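Local structure of thioredoxin (TrxA-1) (Sulfolobus solfataricus, 3TCO) at residues D27-W32 with R58-E63. The protein is a small redox protein that probably reduces disulfide bonds in other proteins by way of its own reversible cysteine pair. Sequence-based numbering, arbitrary orientation.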
loop_
_atom_site.group_PDB
_atom_site.type_symbol
_atom_site.label_atom_id
_atom_site.label_comp_id
_atom_site.label_asym_id
_atom_site.label_seq_id
_atom_site.Cartn_x
_atom_site.Cartn_y
_atom_site.Cartn_z
ATOM N N ASP A 27 0.636 -0.012 1.695
ATOM C CA ASP A 27 1.211 1.068 2.493
ATOM C C ASP A 27 2.057 0.401 3.591
ATOM O O ASP A 27 1.525 -0.229 4.495
ATOM C CB ASP A 27 0.087 1.928 3.100
ATOM C CG ASP A 27 0.588 2.907 4.170
ATOM O OD1 ASP A 27 1.788 3.234 4.203
ATOM O OD2 ASP A 27 -0.239 3.360 4.976
ATOM N N CYS A 28 3.375 0.489 3.450
ATOM C CA CYS A 28 4.305 -0.083 4.422
ATOM C C CYS A 28 4.496 0.999 5.489
ATOM O O CYS A 28 4.982 2.100 5.201
ATOM C CB CYS A 28 5.610 -0.437 3.715
ATOM S SG CYS A 28 5.370 -1.666 2.364
ATOM N N TRP A 29 4.101 0.690 6.722
ATOM C CA TRP A 29 4.147 1.671 7.803
ATOM C C TRP A 29 4.559 1.098 9.156
ATOM O O TRP A 29 4.834 -0.088 9.289
ATOM C CB TRP A 29 2.754 2.265 7.977
ATOM C CG TRP A 29 1.789 1.216 8.490
ATOM C CD1 TRP A 29 1.336 0.120 7.812
ATOM C CD2 TRP A 29 1.244 1.120 9.814
ATOM N NE1 TRP A 29 0.550 -0.657 8.631
ATOM C CE2 TRP A 29 0.475 -0.068 9.865
ATOM C CE3 TRP A 29 1.334 1.918 10.962
ATOM C CZ2 TRP A 29 -0.203 -0.478 11.020
ATOM C CZ3 TRP A 29 0.660 1.512 12.115
ATOM C CH2 TRP A 29 -0.100 0.320 12.133
ATOM N N ALA A 30 4.552 1.976 10.155
ATOM C CA ALA A 30 4.870 1.643 11.544
ATOM C C ALA A 30 4.313 2.784 12.395
ATOM O O ALA A 30 4.328 3.940 11.969
ATOM C CB ALA A 30 6.377 1.510 11.743
ATOM N N GLU A 31 3.819 2.467 13.587
ATOM C CA GLU A 31 3.234 3.490 14.456
ATOM C C GLU A 31 4.196 4.592 14.932
ATOM O O GLU A 31 3.773 5.717 15.209
ATOM C CB GLU A 31 2.586 2.827 15.679
ATOM C CG GLU A 31 1.406 3.615 16.226
ATOM C CD GLU A 31 0.906 3.088 17.556
ATOM O OE1 GLU A 31 0.904 1.851 17.751
ATOM O OE2 GLU A 31 0.501 3.912 18.407
ATOM N N TRP A 32 5.484 4.277 15.015
ATOM C CA TRP A 32 6.477 5.243 15.489
ATOM C C TRP A 32 6.952 6.221 14.420
ATOM O O TRP A 32 7.770 7.106 14.693
ATOM C CB TRP A 32 7.699 4.502 16.030
ATOM C CG TRP A 32 8.168 3.392 15.121
ATOM C CD1 TRP A 32 7.965 2.054 15.294
ATOM C CD2 TRP A 32 8.980 3.524 13.943
ATOM N NE1 TRP A 32 8.610 1.343 14.314
ATOM C CE2 TRP A 32 9.241 2.216 13.469
ATOM C CE3 TRP A 32 9.516 4.617 13.247
ATOM C CZ2 TRP A 32 10.020 1.969 12.328
ATOM C CZ3 TRP A 32 10.292 4.374 12.113
ATOM C CH2 TRP A 32 10.537 3.056 11.666
ATOM N N ARG A 58 -2.139 -2.721 3.841
ATOM C CA ARG A 58 -1.259 -2.057 4.785
ATOM C C ARG A 58 -0.375 -3.148 5.344
ATOM O O ARG A 58 -0.863 -4.206 5.756
ATOM C CB ARG A 58 -2.053 -1.400 5.924
ATOM C CG ARG A 58 -2.940 -0.254 5.462
ATOM C CD ARG A 58 -3.511 0.543 6.628
ATOM N NE ARG A 58 -4.452 -0.211 7.448
ATOM C CZ ARG A 58 -4.180 -0.653 8.674
ATOM N NH1 ARG A 58 -2.992 -0.420 9.217
ATOM N NH2 ARG A 58 -5.109 -1.300 9.368
ATOM N N LEU A 59 0.926 -2.906 5.317
ATOM C CA LEU A 59 1.878 -3.872 5.842
ATOM C C LEU A 59 2.674 -3.172 6.942
ATOM O O LEU A 59 3.419 -2.230 6.672
ATOM C CB LEU A 59 2.832 -4.336 4.740
ATOM C CG LEU A 59 3.842 -5.448 5.065
ATOM C CD1 LEU A 59 3.250 -6.840 4.793
ATOM C CD2 LEU A 59 5.073 -5.231 4.193
ATOM N N ASN A 60 2.477 -3.590 8.181
ATOM C CA ASN A 60 3.249 -2.993 9.257
ATOM C C ASN A 60 4.628 -3.643 9.141
ATOM O O ASN A 60 4.760 -4.865 9.247
ATOM C CB ASN A 60 2.620 -3.286 10.607
ATOM C CG ASN A 60 3.409 -2.687 11.738
ATOM O OD1 ASN A 60 4.564 -3.051 11.948
ATOM N ND2 ASN A 60 2.796 -1.754 12.465
ATOM N N VAL A 61 5.650 -2.832 8.893
ATOM C CA VAL A 61 6.987 -3.371 8.701
ATOM C C VAL A 61 7.604 -4.077 9.899
ATOM O O VAL A 61 8.386 -4.993 9.712
ATOM C CB VAL A 61 7.989 -2.292 8.177
ATOM C CG1 VAL A 61 7.527 -1.769 6.808
ATOM C CG2 VAL A 61 8.124 -1.152 9.166
ATOM N N ASP A 62 7.259 -3.686 11.122
ATOM C CA ASP A 62 7.860 -4.373 12.270
ATOM C C ASP A 62 7.323 -5.783 12.471
ATOM O O ASP A 62 7.992 -6.613 13.085
ATOM C CB ASP A 62 7.699 -3.563 13.553
ATOM C CG ASP A 62 8.495 -2.288 13.520
ATOM O OD1 ASP A 62 9.545 -2.279 12.839
ATOM O OD2 ASP A 62 8.078 -1.306 14.174
ATOM N N GLU A 63 6.129 -6.065 11.963
ATOM C CA GLU A 63 5.580 -7.420 12.083
ATOM C C GLU A 63 5.739 -8.231 10.798
ATOM O O GLU A 63 5.359 -9.402 10.754
ATOM C CB GLU A 63 4.098 -7.390 12.469
ATOM C CG GLU A 63 3.487 -6.017 12.552
ATOM C CD GLU A 63 2.111 -6.040 13.195
ATOM O OE1 GLU A 63 1.971 -6.653 14.277
ATOM O OE2 GLU A 63 1.177 -5.433 12.630
HETATM O O HOH W 1 -1.006 -3.321 8.767
HETATM O O HOH W 2 3.712 -0.163 14.601
#
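Asp27, Cys28 and Trp29 run parallel to Arg58, Leu59 and Asn60 at an axis separation of 4.6 Å, joined by backbone hydrogen bonds from Leu59 N to Asp27 O, Trp29 N to Leu59 O and Val61 N to Trp29 O. On one face of the sheet the indole of Trp29 leans across to the neighbouring strand, because its CG sits between the backbone N and the carbonyl carbon (chi1 67°). Asn60 lies over one face of this ring, its ND2 3.6 Å from Trp29 CZ2 and its CA over the five-membered ring in a CH-pi contact. Arg58 NH1 approaches obliquely, 3.3 Å from Trp29 CZ2, while Arg58 NE hydrogen-bonds to Thr6 OG1. A broad, flat indole suits this place, since it can pack on both neighbours and still offer NE1 to a water, 3.1 Å away. An alanine here would probably uncover Asn60 and Arg58 and leave that water without its indole N-H. The two strands and helix 34-49 form the beta-alpha-beta unit of the thioredoxin fold, whose redox disulfide, Cys33–Cys36, begins at the residue after Trp32. On the other face, small Cys28 meets Leu59, SG to CD2 at 4.0 Å, while Val61, one residue past the last bridge, touches Cys28 CB with its CG1; Leu59 and Val61 also reach helix 65-70, at Ile67 and Ala68. Past the end of strand 23-29, a second water links Glu31 N to Asn60 ND2. Trp32 NE1 donates a hydrogen bond of 2.7 Å to Asp62 OD2, which receives it on its syn lone pair, close to the indole plane.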